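Uronate dehydrogenase (Agrobacterium tumefaciens, PDB 3RFX) catalyses the NAD-dependent oxidation of uronic acids such as galacturonate and glucuronate, probably to the corresponding aldarolactones. Local coordinates at residues Phe108-Pro119 with Ala130-Cys141; Asp183-Arg194 with Phe221-Asn229. The protein carries 1 engineered substitution. One frame throughout, in Å; residues are numbered along the deposited sequence.

Contact 1 (Phe108-Pro119 with Ala130-Cys141); sequences FASSNHTIGYYP and ARPDGLAGVSKC. Engineered in segment 130-141: Ala136 (natural residue Tyr).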
loop_
_atom_site.group_PDB
_atom_site.type_symbol
_atom_site.label_atom_id
_atom_site.label_comp_id
_atom_site.label_asym_id
_atom_site.label_seq_id
_atom_site.Cartn_x
_atom_site.Cartn_y
_atom_site.Cartn_z
ATOM N N PHE A 108 -3.622 -27.669 8.315
ATOM C CA PHE A 108 -2.267 -27.771 8.838
ATOM C C PHE A 108 -2.109 -26.918 10.096
ATOM O O PHE A 108 -2.418 -25.732 10.082
ATOM C CB PHE A 108 -1.267 -27.307 7.778
ATOM C CG PHE A 108 0.156 -27.235 8.261
ATOM C CD1 PHE A 108 0.731 -28.298 8.945
ATOM C CD2 PHE A 108 0.935 -26.115 8.007
ATOM C CE1 PHE A 108 2.051 -28.242 9.374
ATOM C CE2 PHE A 108 2.260 -26.052 8.438
ATOM C CZ PHE A 108 2.817 -27.118 9.112
ATOM N N ALA A 109 -1.630 -27.525 11.180
ATOM C CA ALA A 109 -1.292 -26.761 12.382
ATOM C C ALA A 109 0.042 -26.051 12.189
ATOM O O ALA A 109 1.095 -26.595 12.513
ATOM C CB ALA A 109 -1.224 -27.681 13.602
ATOM N N SER A 110 0.012 -24.853 11.617
ATOM C CA SER A 110 1.201 -24.023 11.594
ATOM C C SER A 110 1.263 -23.340 12.962
ATOM O O SER A 110 0.614 -23.781 13.917
ATOM C CB SER A 110 1.138 -22.987 10.466
ATOM O OG SER A 110 2.386 -22.320 10.314
ATOM N N SER A 111 2.001 -22.244 13.059
ATOM C CA SER A 111 2.244 -21.662 14.372
ATOM C C SER A 111 2.510 -20.169 14.305
ATOM O O SER A 111 3.066 -19.683 13.323
ATOM C CB SER A 111 3.467 -22.349 14.993
ATOM O OG SER A 111 3.802 -21.737 16.217
ATOM N N ASN A 112 2.144 -19.451 15.367
ATOM C CA ASN A 112 2.563 -18.060 15.507
ATOM C C ASN A 112 4.085 -17.943 15.502
ATOM O O ASN A 112 4.633 -16.874 15.229
ATOM C CB ASN A 112 1.999 -17.449 16.801
ATOM C CG ASN A 112 2.607 -18.074 18.056
ATOM O OD1 ASN A 112 3.660 -17.648 18.524
ATOM N ND2 ASN A 112 1.954 -19.100 18.586
ATOM N N HIS A 113 4.784 -19.034 15.811
ATOM C CA HIS A 113 6.243 -18.962 15.871
ATOM C C HIS A 113 6.916 -18.716 14.522
ATOM O O HIS A 113 8.103 -18.402 14.466
ATOM C CB HIS A 113 6.818 -20.158 16.633
ATOM C CG HIS A 113 6.346 -20.199 18.050
ATOM N ND1 HIS A 113 6.682 -19.222 18.963
ATOM C CD2 HIS A 113 5.511 -21.048 18.692
ATOM C CE1 HIS A 113 6.090 -19.481 20.116
ATOM N NE2 HIS A 113 5.379 -20.586 19.981
ATOM N N THR A 114 6.144 -18.814 13.442
ATOM C CA THR A 114 6.636 -18.409 12.125
ATOM C C THR A 114 6.892 -16.900 12.038
ATOM O O THR A 114 7.612 -16.440 11.155
ATOM C CB THR A 114 5.629 -18.766 11.012
ATOM O OG1 THR A 114 4.368 -18.146 11.298
ATOM C CG2 THR A 114 5.434 -20.285 10.921
ATOM N N ILE A 115 6.267 -16.138 12.935
ATOM C CA ILE A 115 6.380 -14.682 12.932
ATOM C C ILE A 115 6.744 -14.171 14.329
ATOM O O ILE A 115 6.497 -13.012 14.673
ATOM C CB ILE A 115 5.083 -14.001 12.380
ATOM C CG1 ILE A 115 3.806 -14.550 13.042
ATOM C CG2 ILE A 115 4.981 -14.260 10.855
ATOM C CD1 ILE A 115 3.487 -14.015 14.458
ATOM N N GLY A 116 7.352 -15.044 15.124
ATOM C CA GLY A 116 7.599 -14.745 16.526
ATOM C C GLY A 116 8.447 -13.523 16.836
ATOM O O GLY A 116 8.314 -12.951 17.924
ATOM N N TYR A 117 9.326 -13.116 15.925
ATOM C CA TYR A 117 10.178 -11.946 16.195
ATOM C C TYR A 117 9.535 -10.579 15.944
ATOM O O TYR A 117 10.152 -9.549 16.234
ATOM C CB TYR A 117 11.542 -12.039 15.481
ATOM C CG TYR A 117 12.604 -12.731 16.323
ATOM C CD1 TYR A 117 13.218 -12.067 17.387
ATOM C CD2 TYR A 117 12.973 -14.046 16.073
ATOM C CE1 TYR A 117 14.185 -12.698 18.171
ATOM C CE2 TYR A 117 13.950 -14.686 16.847
ATOM C CZ TYR A 117 14.545 -14.005 17.894
ATOM O OH TYR A 117 15.498 -14.636 18.672
ATOM N N TYR A 118 8.312 -10.541 15.414
ATOM C CA TYR A 118 7.617 -9.253 15.287
ATOM C C TYR A 118 7.252 -8.728 16.670
ATOM O O TYR A 118 6.909 -9.509 17.556
ATOM C CB TYR A 118 6.343 -9.373 14.443
ATOM C CG TYR A 118 6.599 -9.452 12.951
ATOM C CD1 TYR A 118 6.806 -8.297 12.202
ATOM C CD2 TYR A 118 6.624 -10.681 12.294
ATOM C CE1 TYR A 118 7.040 -8.356 10.834
ATOM C CE2 TYR A 118 6.851 -10.752 10.917
ATOM C CZ TYR A 118 7.062 -9.588 10.200
ATOM O OH TYR A 118 7.286 -9.646 8.842
ATOM N N PRO A 119 7.314 -7.399 16.860
ATOM C CA PRO A 119 6.899 -6.773 18.123
ATOM C C PRO A 119 5.398 -6.931 18.295
ATOM O O PRO A 119 4.674 -6.983 17.299
ATOM C CB PRO A 119 7.213 -5.284 17.918
ATOM C CG PRO A 119 7.986 -5.187 16.650
ATOM C CD PRO A 119 7.724 -6.417 15.842
ATOM N N ALA A 130 8.037 -13.888 6.847
ATOM C CA ALA A 130 8.264 -14.702 8.040
ATOM C C ALA A 130 9.391 -14.130 8.907
ATOM O O ALA A 130 10.383 -13.616 8.393
ATOM C CB ALA A 130 8.586 -16.143 7.656
ATOM N N ARG A 131 9.226 -14.226 10.224
ATOM C CA ARG A 131 10.311 -13.924 11.159
ATOM C C ARG A 131 10.290 -14.987 12.246
ATOM O O ARG A 131 9.872 -14.730 13.367
ATOM C CB ARG A 131 10.159 -12.509 11.752
ATOM C CG ARG A 131 10.447 -11.397 10.711
ATOM C CD ARG A 131 10.484 -10.007 11.333
ATOM N NE ARG A 131 11.631 -9.790 12.220
ATOM C CZ ARG A 131 11.765 -8.716 12.999
ATOM N NH1 ARG A 131 10.825 -7.773 13.000
ATOM N NH2 ARG A 131 12.826 -8.583 13.782
ATOM N N PRO A 132 10.720 -16.208 11.890
ATOM C CA PRO A 132 10.618 -17.367 12.782
ATOM C C PRO A 132 11.510 -17.186 14.009
ATOM O O PRO A 132 12.606 -16.625 13.903
ATOM C CB PRO A 132 11.140 -18.536 11.932
ATOM C CG PRO A 132 11.352 -18.007 10.551
ATOM C CD PRO A 132 11.411 -16.511 10.621
ATOM N N ASP A 133 11.042 -17.656 15.159
ATOM C CA ASP A 133 11.754 -17.392 16.412
ATOM C C ASP A 133 12.609 -18.557 16.905
ATOM O O ASP A 133 13.154 -18.505 18.004
ATOM C CB ASP A 133 10.792 -16.915 17.504
ATOM C CG ASP A 133 9.674 -17.895 17.775
ATOM O OD1 ASP A 133 9.859 -19.109 17.552
ATOM O OD2 ASP A 133 8.600 -17.449 18.232
ATOM N N GLY A 134 12.732 -19.594 16.081
ATOM C CA GLY A 134 13.604 -20.722 16.372
ATOM C C GLY A 134 13.441 -21.790 15.300
ATOM O O GLY A 134 12.786 -21.547 14.284
ATOM N N LEU A 135 14.018 -22.971 15.513
ATOM C CA LEU A 135 13.911 -24.054 14.526
ATOM C C LEU A 135 12.478 -24.550 14.348
ATOM O O LEU A 135 12.090 -24.965 13.248
ATOM C CB LEU A 135 14.813 -25.233 14.902
ATOM C CG LEU A 135 16.306 -24.927 14.987
ATOM C CD1 LEU A 135 17.047 -26.143 15.548
ATOM C CD2 LEU A 135 16.879 -24.516 13.637
ATOM N N ALA A 136 11.699 -24.533 15.420
ATOM C CA ALA A 136 10.307 -24.951 15.314
ATOM C C ALA A 136 9.540 -24.032 14.361
ATOM O O ALA A 136 8.847 -24.511 13.458
ATOM C CB ALA A 136 9.637 -25.011 16.670
ATOM N N GLY A 137 9.677 -22.720 14.545
ATOM C CA GLY A 137 9.069 -21.767 13.620
ATOM C C GLY A 137 9.550 -21.941 12.184
ATOM O O GLY A 137 8.748 -21.924 11.234
ATOM N N VAL A 138 10.860 -22.101 12.010
ATOM C CA VAL A 138 11.423 -22.310 10.673
ATOM C C VAL A 138 10.789 -23.541 10.026
ATOM O O VAL A 138 10.461 -23.534 8.837
ATOM C CB VAL A 138 12.965 -22.487 10.724
ATOM C CG1 VAL A 138 13.523 -22.939 9.363
ATOM C CG2 VAL A 138 13.647 -21.195 11.176
ATOM N N SER A 139 10.602 -24.601 10.812
ATOM C CA SER A 139 10.037 -25.834 10.267
ATOM C C SER A 139 8.554 -25.679 9.938
ATOM O O SER A 139 8.051 -26.313 9.004
ATOM C CB SER A 139 10.264 -27.025 11.205
ATOM O OG SER A 139 9.350 -27.008 12.279
ATOM N N LYS A 140 7.850 -24.826 10.679
ATOM C CA LYS A 140 6.452 -24.564 10.339
ATOM C C LYS A 140 6.361 -23.748 9.039
ATOM O O LYS A 140 5.448 -23.961 8.230
ATOM C CB LYS A 140 5.703 -23.900 11.501
ATOM C CG LYS A 140 5.514 -24.818 12.743
ATOM C CD LYS A 140 4.644 -26.043 12.415
ATOM C CE LYS A 140 4.271 -26.851 13.674
ATOM N NZ LYS A 140 3.346 -27.988 13.361
ATOM N N CYS A 141 7.319 -22.844 8.832
ATOM C CA CYS A 141 7.469 -22.158 7.548
ATOM C C CYS A 141 7.694 -23.167 6.415
ATOM O O CYS A 141 7.141 -23.019 5.323
ATOM C CB CYS A 141 8.638 -21.182 7.575
ATOM S SG CYS A 141 8.344 -19.691 8.592
#
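One face of the Tyr118 ring carries the Arg131 chain, whose CD sits over the ring centre 3.7 Å from the centroid, a CH-pi contact suited to a long aliphatic arm. Bent at chi3 (69°), that arm turns its guanidinium across Tyr117 O and sends NH2 to Asp152 of the second subunit. The Tyr117 ring instead meets Pro132 O at its edge, CD2 lying 3.4 Å from that oxygen. His113 offers its edge too: ND1 donates to Asp133 OD2 at 2.7 Å, in the ring plane and on the syn lone pair, while Asn112 OD1 stands over the ring's face. The Asp133 carboxylate is turned 53° from the imidazole. This loop hangs from an interior strand of the parallel Rossmann sheet, and 135-141 opens the helix that in this family carries the Tyr-xxx-Lys motif; the Tyr position is here the engineered Ala136. Lys140 extends past Ser111 CB and the Phe108 rim, and its NZ donates to Ala109 O at 2.8 Å, nearly in line with the carbonyl; the Ala109 side chain is about 6 Å from the bound NAD. Gly137 suits its place because any side chain would point at His113 O, already 3.6 Å from its CA.

Contact 2 (Asp183-Arg194 with Phe221-Asn229); sequences DDFVSLIEAVFR and FLGWKPKDN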
loop_
_atom_site.group_PDB
_atom_site.type_symbol
_atom_site.label_atom_id
_atom_site.label_comp_id
_atom_site.label_asym_id
_atom_site.label_seq_id
_atom_site.Cartn_x
_atom_site.Cartn_y
_atom_site.Cartn_z
ATOM N N ASP A 183 -13.616 -24.026 21.031
ATOM C CA ASP A 183 -14.805 -23.790 20.211
ATOM C C ASP A 183 -14.470 -23.112 18.883
ATOM O O ASP A 183 -15.020 -23.475 17.839
ATOM C CB ASP A 183 -15.830 -22.930 20.948
ATOM C CG ASP A 183 -16.659 -23.721 21.948
ATOM O OD1 ASP A 183 -16.533 -24.962 22.006
ATOM O OD2 ASP A 183 -17.446 -23.083 22.673
ATOM N N ASP A 184 -13.601 -22.105 18.922
ATOM C CA ASP A 184 -13.276 -21.360 17.698
ATOM C C ASP A 184 -12.389 -22.153 16.741
ATOM O O ASP A 184 -12.499 -22.006 15.526
ATOM C CB ASP A 184 -12.661 -19.986 18.024
ATOM C CG ASP A 184 -13.695 -18.992 18.535
ATOM O OD1 ASP A 184 -14.887 -19.135 18.203
ATOM O OD2 ASP A 184 -13.323 -18.050 19.266
ATOM N N PHE A 185 -11.519 -23.010 17.273
ATOM C CA PHE A 185 -10.701 -23.845 16.403
ATOM C C PHE A 185 -11.600 -24.905 15.754
ATOM O O PHE A 185 -11.488 -25.188 14.562
ATOM C CB PHE A 185 -9.539 -24.481 17.176
ATOM C CG PHE A 185 -8.454 -25.045 16.299
ATOM C CD1 PHE A 185 -8.533 -24.962 14.911
ATOM C CD2 PHE A 185 -7.351 -25.661 16.860
ATOM C CE1 PHE A 185 -7.540 -25.485 14.112
ATOM C CE2 PHE A 185 -6.348 -26.191 16.061
ATOM C CZ PHE A 185 -6.444 -26.102 14.683
ATOM N N VAL A 186 -12.517 -25.463 16.535
ATOM C CA VAL A 186 -13.466 -26.428 15.991
ATOM C C VAL A 186 -14.310 -25.807 14.873
ATOM O O VAL A 186 -14.460 -26.399 13.805
ATOM C CB VAL A 186 -14.364 -27.024 17.082
ATOM C CG1 VAL A 186 -15.488 -27.864 16.454
ATOM C CG2 VAL A 186 -13.515 -27.877 18.027
ATOM N N SER A 187 -14.849 -24.617 15.108
ATOM C CA SER A 187 -15.664 -23.973 14.084
ATOM C C SER A 187 -14.835 -23.616 12.849
ATOM O O SER A 187 -15.342 -23.656 11.726
ATOM C CB SER A 187 -16.395 -22.746 14.634
ATOM O OG SER A 187 -15.471 -21.734 14.981
ATOM N N LEU A 188 -13.560 -23.283 13.040
ATOM C CA LEU A 188 -12.698 -23.003 11.888
ATOM C C LEU A 188 -12.530 -24.263 11.043
ATOM O O LEU A 188 -12.621 -24.227 9.810
ATOM C CB LEU A 188 -11.322 -22.484 12.334
ATOM C CG LEU A 188 -10.291 -22.382 11.203
ATOM C CD1 LEU A 188 -10.746 -21.372 10.144
ATOM C CD2 LEU A 188 -8.900 -22.039 11.735
ATOM N N ILE A 189 -12.275 -25.385 11.710
ATOM C CA ILE A 189 -12.115 -26.658 11.012
ATOM C C ILE A 189 -13.382 -27.014 10.224
ATOM O O ILE A 189 -13.300 -27.453 9.077
ATOM C CB ILE A 189 -11.708 -27.794 11.979
ATOM C CG1 ILE A 189 -10.261 -27.585 12.445
ATOM C CG2 ILE A 189 -11.861 -29.163 11.313
ATOM C CD1 ILE A 189 -9.866 -28.444 13.623
ATOM N N GLU A 190 -14.549 -26.794 10.822
ATOM C CA GLU A 190 -15.814 -27.039 10.123
ATOM C C GLU A 190 -15.963 -26.144 8.885
ATOM O O GLU A 190 -16.399 -26.596 7.820
ATOM C CB GLU A 190 -17.000 -26.876 11.080
ATOM C CG GLU A 190 -16.951 -27.905 12.217
ATOM C CD GLU A 190 -17.923 -27.618 13.345
ATOM O OE1 GLU A 190 -18.384 -26.460 13.472
ATOM O OE2 GLU A 190 -18.210 -28.556 14.122
ATOM N N ALA A 191 -15.573 -24.884 9.025
ATOM C CA ALA A 191 -15.641 -23.931 7.924
ATOM C C ALA A 191 -14.676 -24.306 6.807
ATOM O O ALA A 191 -14.999 -24.159 5.628
ATOM C CB ALA A 191 -15.358 -22.504 8.426
ATOM N N VAL A 192 -13.497 -24.801 7.171
ATOM C CA VAL A 192 -12.502 -25.169 6.168
ATOM C C VAL A 192 -12.985 -26.353 5.320
ATOM O O VAL A 192 -12.840 -26.353 4.089
ATOM C CB VAL A 192 -11.135 -25.499 6.808
ATOM C CG1 VAL A 192 -10.227 -26.224 5.799
ATOM C CG2 VAL A 192 -10.475 -24.228 7.329
ATOM N N PHE A 193 -13.567 -27.358 5.970
ATOM C CA PHE A 193 -14.060 -28.524 5.228
ATOM C C PHE A 193 -15.353 -28.286 4.439
ATOM O O PHE A 193 -15.601 -28.972 3.447
ATOM C CB PHE A 193 -14.174 -29.766 6.127
ATOM C CG PHE A 193 -12.845 -30.349 6.509
ATOM C CD1 PHE A 193 -11.980 -30.827 5.535
ATOM C CD2 PHE A 193 -12.451 -30.412 7.835
ATOM C CE1 PHE A 193 -10.747 -31.352 5.875
ATOM C CE2 PHE A 193 -11.221 -30.945 8.181
ATOM C CZ PHE A 193 -10.369 -31.409 7.201
ATOM N N ARG A 194 -16.168 -27.324 4.862
ATOM C CA ARG A 194 -17.434 -27.054 4.178
ATOM C C ARG A 194 -17.264 -26.211 2.905
ATOM O O ARG A 194 -18.137 -26.218 2.036
ATOM C CB ARG A 194 -18.424 -26.352 5.115
ATOM C CG ARG A 194 -18.251 -24.837 5.147
ATOM C CD ARG A 194 -19.067 -24.152 6.237
ATOM N NE ARG A 194 -18.720 -22.732 6.322
ATOM C CZ ARG A 194 -19.028 -21.936 7.341
ATOM N NH1 ARG A 194 -19.703 -22.409 8.385
ATOM N NH2 ARG A 194 -18.655 -20.663 7.320
ATOM N N PHE A 221 -14.130 -14.616 2.588
ATOM C CA PHE A 221 -14.888 -15.545 1.728
ATOM C C PHE A 221 -15.279 -16.851 2.453
ATOM O O PHE A 221 -16.260 -17.505 2.094
ATOM C CB PHE A 221 -14.086 -15.870 0.457
ATOM C CG PHE A 221 -12.965 -16.855 0.682
ATOM C CD1 PHE A 221 -13.174 -18.214 0.502
ATOM C CD2 PHE A 221 -11.706 -16.423 1.070
ATOM C CE1 PHE A 221 -12.155 -19.126 0.714
ATOM C CE2 PHE A 221 -10.681 -17.325 1.280
ATOM C CZ PHE A 221 -10.905 -18.685 1.104
ATOM N N LEU A 222 -14.511 -17.230 3.474
ATOM C CA LEU A 222 -14.732 -18.504 4.156
ATOM C C LEU A 222 -15.948 -18.464 5.088
ATOM O O LEU A 222 -16.533 -19.502 5.417
ATOM C CB LEU A 222 -13.470 -18.909 4.936
ATOM C CG LEU A 222 -13.403 -20.335 5.478
ATOM C CD1 LEU A 222 -13.326 -21.329 4.315
ATOM C CD2 LEU A 222 -12.211 -20.515 6.428
ATOM N N GLY A 223 -16.322 -17.265 5.518
ATOM C CA GLY A 223 -17.495 -17.073 6.350
ATOM C C GLY A 223 -17.301 -17.518 7.793
ATOM O O GLY A 223 -18.271 -17.756 8.502
ATOM N N TRP A 224 -16.050 -17.628 8.223
ATOM C CA TRP A 224 -15.744 -18.006 9.605
ATOM C C TRP A 224 -15.443 -16.782 10.453
ATOM O O TRP A 224 -14.505 -16.034 10.166
ATOM C CB TRP A 224 -14.561 -18.981 9.663
ATOM C CG TRP A 224 -14.069 -19.237 11.071
ATOM C CD1 TRP A 224 -14.695 -19.972 12.041
ATOM C CD2 TRP A 224 -12.858 -18.739 11.662
ATOM N NE1 TRP A 224 -13.945 -19.960 13.201
ATOM C CE2 TRP A 224 -12.812 -19.218 12.991
ATOM C CE3 TRP A 224 -11.810 -17.935 11.196
ATOM C CZ2 TRP A 224 -11.760 -18.919 13.858
ATOM C CZ3 TRP A 224 -10.759 -17.638 12.061
ATOM C CH2 TRP A 224 -10.743 -18.137 13.377
ATOM N N LYS A 225 -16.249 -16.580 11.487
ATOM C CA LYS A 225 -16.034 -15.515 12.473
ATOM C C LYS A 225 -15.928 -16.140 13.864
ATOM O O LYS A 225 -16.903 -16.695 14.369
ATOM C CB LYS A 225 -17.206 -14.531 12.473
ATOM C CG LYS A 225 -17.433 -13.796 11.155
ATOM C CD LYS A 225 -16.452 -12.643 10.962
ATOM C CE LYS A 225 -16.760 -11.895 9.669
ATOM N NZ LYS A 225 -16.131 -10.548 9.606
ATOM N N PRO A 226 -14.750 -16.060 14.491
ATOM C CA PRO A 226 -14.648 -16.615 15.850
ATOM C C PRO A 226 -15.563 -15.876 16.824
ATOM O O PRO A 226 -15.863 -14.703 16.608
ATOM C CB PRO A 226 -13.173 -16.413 16.215
ATOM C CG PRO A 226 -12.660 -15.378 15.268
ATOM C CD PRO A 226 -13.486 -15.471 14.016
ATOM N N LYS A 227 -16.003 -16.553 17.882
ATOM C CA LYS A 227 -17.007 -15.997 18.785
ATOM C C LYS A 227 -16.481 -15.714 20.198
ATOM O O LYS A 227 -17.059 -14.911 20.925
ATOM C CB LYS A 227 -18.219 -16.935 18.876
ATOM C CG LYS A 227 -18.902 -17.203 17.541
ATOM C CD LYS A 227 -19.364 -15.899 16.899
ATOM C CE LYS A 227 -19.916 -16.125 15.493
ATOM N NZ LYS A 227 -20.382 -14.845 14.895
ATOM N N ASP A 228 -15.401 -16.373 20.595
ATOM C CA ASP A 228 -14.891 -16.177 21.956
ATOM C C ASP A 228 -13.958 -14.969 22.011
ATOM O O ASP A 228 -13.486 -14.509 20.977
ATOM C CB ASP A 228 -14.210 -17.443 22.453
ATOM C CG ASP A 228 -15.207 -18.578 22.686
ATOM O OD1 ASP A 228 -16.268 -18.319 23.295
ATOM O OD2 ASP A 228 -14.936 -19.718 22.262
ATOM N N ASN A 229 -13.708 -14.450 23.211
ATOM C CA ASN A 229 -12.949 -13.207 23.354
ATOM C C ASN A 229 -12.134 -13.277 24.641
ATOM O O ASN A 229 -12.702 -13.314 25.742
ATOM C CB ASN A 229 -13.923 -12.032 23.408
ATOM C CG ASN A 229 -13.229 -10.675 23.377
ATOM O OD1 ASN A 229 -12.017 -10.563 23.572
ATOM N ND2 ASN A 229 -14.010 -9.633 23.121
HETATM O O HOH W 1 -15.212 -21.325 24.650
HETATM O O HOH W 2 -18.226 -20.331 22.183
HETATM O O HOH W 3 -16.941 -21.996 4.470
#
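Helix 183-194 and the irregular chain 221-229 run past each other in opposite directions, their CA atoms nearest at Asp184 and Pro226 (5.3 Å) and at Ala191 and Trp224 (6.2 Å). The Trp224 indole lies between Leu188 CB on one face and, on the opposite face, CD of Pro226, two residues further along its own chain. With CG anti to the backbone N (chi1 171°), the indole reaches the helix, and NE1 donates to Ser187 OG at 2.9 Å, only 3° out of the ring plane. Ala191, with only a methyl, lets Trp224 come close, the two CB atoms 3.8 Å apart, while Leu222 sets CD2 against Leu188 and Val192 and turns CD1 to Ala191 O. At one end the Asp184 carboxylate grips two successive amides, Lys227 N to OD1 (2.8 Å, 173° at the hydrogen) and Asp228 N to OD2 (3.0 Å); Ser207 also bonds OD2. Asp183, paired with Arg22, and Asp228, bonded by Ser181, are bridged by two waters, one holding Asp183 weakly, which would probably soften their repulsion. At the other end Arg194 NH2 donates to Leu222 O at 3.1 Å, and weakly to Gly223 O; Gly223 suits its positive phi. Here a helix packed on the Rossmann sheet is bound to the loop following edge strand 202-205.

Contact 1 is buried within the nucleotide-binding domain, near the NAD, whereas contact 2 lies nearer the surface and is only partly buried. They hold different elements: 108-119 leaves sheet strand 105-111 and meets the helix 135-154, while 183-194 is a helix clasped by loop 221-229. Strand 105-111 nevertheless links them, since Val192 and Phe193 of contact 2 rest on its residues. Their centres are 22 Å apart and they do not touch. Contact 1 joins its parts largely through backbone carbonyls and a His-carboxylate pair; contact 2 relies on an aspartate, a tryptophan and an arginine reaching across, with waters at its margins. Both border other subunits, contact 1 the second and contact 2 the third.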